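Local coordinates for mitotic checkpoint control protein kinase BUB1 (Drosophila melanogaster, PDB 6JKK) that is a kinetochore protein of the mitotic checkpoint whose kinase domain probably binds ATP and phosphorylates CENP-E during spindle microtubule capture, at residues N187-K192 with Q204-G209. Numbering follows the deposited sequence.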
# COMPACT_ATOMS: atom_id res chain seq x y z
N ASN A 187 -0.70 -4.77 0.99
CA ASN A 187 -0.76 -3.73 -0.03
C ASN A 187 0.58 -3.21 -0.53
O ASN A 187 0.64 -2.22 -1.27
CB ASN A 187 -1.69 -2.59 0.41
CG ASN A 187 -3.15 -2.98 0.33
OD1 ASN A 187 -3.53 -3.88 -0.43
ND2 ASN A 187 -3.99 -2.32 1.12
N PHE A 188 1.67 -3.87 -0.10
CA PHE A 188 2.96 -3.72 -0.76
C PHE A 188 3.30 -5.01 -1.48
O PHE A 188 3.35 -6.08 -0.87
CB PHE A 188 4.08 -3.39 0.24
CG PHE A 188 4.05 -1.97 0.73
CD1 PHE A 188 3.53 -1.67 1.99
CD2 PHE A 188 4.54 -0.93 -0.06
CE1 PHE A 188 3.49 -0.37 2.45
CE2 PHE A 188 4.50 0.39 0.40
CZ PHE A 188 3.97 0.67 1.66
N LEU A 189 3.52 -4.92 -2.79
CA LEU A 189 3.98 -6.06 -3.57
C LEU A 189 5.48 -5.94 -3.74
O LEU A 189 6.01 -4.84 -3.89
CB LEU A 189 3.31 -6.09 -4.94
CG LEU A 189 1.79 -6.20 -5.03
CD1 LEU A 189 1.33 -6.20 -6.48
CD2 LEU A 189 1.28 -7.44 -4.30
N LEU A 190 6.18 -7.07 -3.71
CA LEU A 190 7.59 -7.09 -4.07
C LEU A 190 7.67 -7.40 -5.55
O LEU A 190 7.30 -8.49 -5.99
CB LEU A 190 8.35 -8.15 -3.27
CG LEU A 190 9.86 -8.27 -3.51
CD1 LEU A 190 10.56 -7.00 -3.11
CD2 LEU A 190 10.44 -9.43 -2.73
N MET A 191 8.16 -6.44 -6.32
CA MET A 191 8.11 -6.52 -7.78
C MET A 191 9.37 -7.16 -8.35
O MET A 191 9.35 -7.75 -9.43
CB MET A 191 7.92 -5.13 -8.38
CG MET A 191 6.69 -4.42 -7.87
SD MET A 191 5.21 -5.41 -8.11
CE MET A 191 5.02 -5.30 -9.88
N LYS A 192 10.46 -7.04 -7.60
CA LYS A 192 11.75 -7.58 -8.03
C LYS A 192 12.65 -7.77 -6.82
O LYS A 192 12.34 -7.25 -5.74
CB LYS A 192 12.39 -6.64 -9.07
CG LYS A 192 12.64 -5.22 -8.61
CD LYS A 192 13.33 -4.44 -9.73
CE LYS A 192 13.51 -2.97 -9.39
NZ LYS A 192 14.25 -2.77 -8.12
N GLN A 204 5.97 -2.05 -4.47
CA GLN A 204 4.91 -1.27 -5.11
C GLN A 204 3.68 -1.24 -4.21
O GLN A 204 3.23 -2.29 -3.73
CB GLN A 204 4.55 -1.87 -6.47
CG GLN A 204 3.49 -1.09 -7.25
CD GLN A 204 3.19 -1.71 -8.60
OE1 GLN A 204 2.26 -2.50 -8.74
NE2 GLN A 204 3.98 -1.35 -9.60
N LEU A 205 3.15 -0.05 -3.97
CA LEU A 205 1.93 0.13 -3.19
C LEU A 205 0.72 -0.05 -4.10
O LEU A 205 0.67 0.53 -5.19
CB LEU A 205 1.91 1.53 -2.57
CG LEU A 205 0.73 1.89 -1.67
CD1 LEU A 205 0.73 1.01 -0.44
CD2 LEU A 205 0.79 3.36 -1.27
N ILE A 206 -0.24 -0.86 -3.66
CA ILE A 206 -1.42 -1.19 -4.48
C ILE A 206 -2.72 -0.98 -3.71
O ILE A 206 -2.71 -0.75 -2.49
CB ILE A 206 -1.37 -2.67 -4.93
CG1 ILE A 206 -1.55 -3.59 -3.71
CG2 ILE A 206 -0.05 -2.98 -5.64
CD1 ILE A 206 -1.73 -5.09 -4.04
N ASP A 207 -3.84 -1.08 -4.43
CA ASP A 207 -5.18 -1.10 -3.83
C ASP A 207 -5.58 0.25 -3.23
O ASP A 207 -5.68 0.39 -2.01
CB ASP A 207 -5.32 -2.23 -2.81
CG ASP A 207 -5.69 -3.56 -3.45
OD1 ASP A 207 -5.34 -4.62 -2.87
OD2 ASP A 207 -6.34 -3.55 -4.52
N PHE A 208 -5.84 1.21 -4.10
CA PHE A 208 -6.23 2.56 -3.71
C PHE A 208 -7.74 2.72 -3.64
O PHE A 208 -8.27 3.81 -3.83
CB PHE A 208 -5.62 3.56 -4.68
CG PHE A 208 -4.12 3.52 -4.72
CD1 PHE A 208 -3.38 4.15 -3.73
CD2 PHE A 208 -3.46 2.83 -5.73
CE1 PHE A 208 -1.99 4.10 -3.75
CE2 PHE A 208 -2.07 2.78 -5.76
CZ PHE A 208 -1.34 3.41 -4.77
N GLY A 209 -8.43 1.62 -3.32
CA GLY A 209 -9.88 1.57 -3.35
C GLY A 209 -10.60 2.49 -2.37
O GLY A 209 -11.74 2.88 -2.61
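Residues 187-189 pair antiparallel with 204-206, Leu189 and Gln204 being the hydrogen-bonded pair (Leu189 N to Gln204 O, 2.8 Å) and Phe188 and Leu205 the non-hydrogen-bonded pair, while Ile206 N binds Asn187 O at 2.9 Å. On the face carrying Phe188 and Leu205, Leu205 CD1 sits over the Phe188 ring, 4.0 Å from its centroid, a CH-pi contact. On the face of the sheet carrying Leu189 and Gln204, Leu189 crosses Ile206, just past the strand end, at about a right angle, CD1 against CG2 at 3.6 Å. Met191 CG packs on Gln204 CB, and the bends beyond it bring CE near the Gln204 amide. Asn187 has CG anti to its carbonyl carbon (chi1 -74°), which carries the amide to Asp207; OD1 lies 3.1 Å from Asp207 OD1, two acceptors that do not bond, their planes 75° apart. ND2 hydrogen-bonds to Asp182 O, and Asp207 OD2 forms a salt bridge with Lys85, a predicted ATP-binding residue. An alanine at Asn187 would probably leave Asp182 O without this amide donor and open a gap beside Asp207 CB. The pair links the end of the kinase catalytic loop, at Asn187, to the DFG motif of 207-209, at the active-site cleft; Phe188 and Leu205 rest on helix 156-175, and Phe208 reaches helix 92-104.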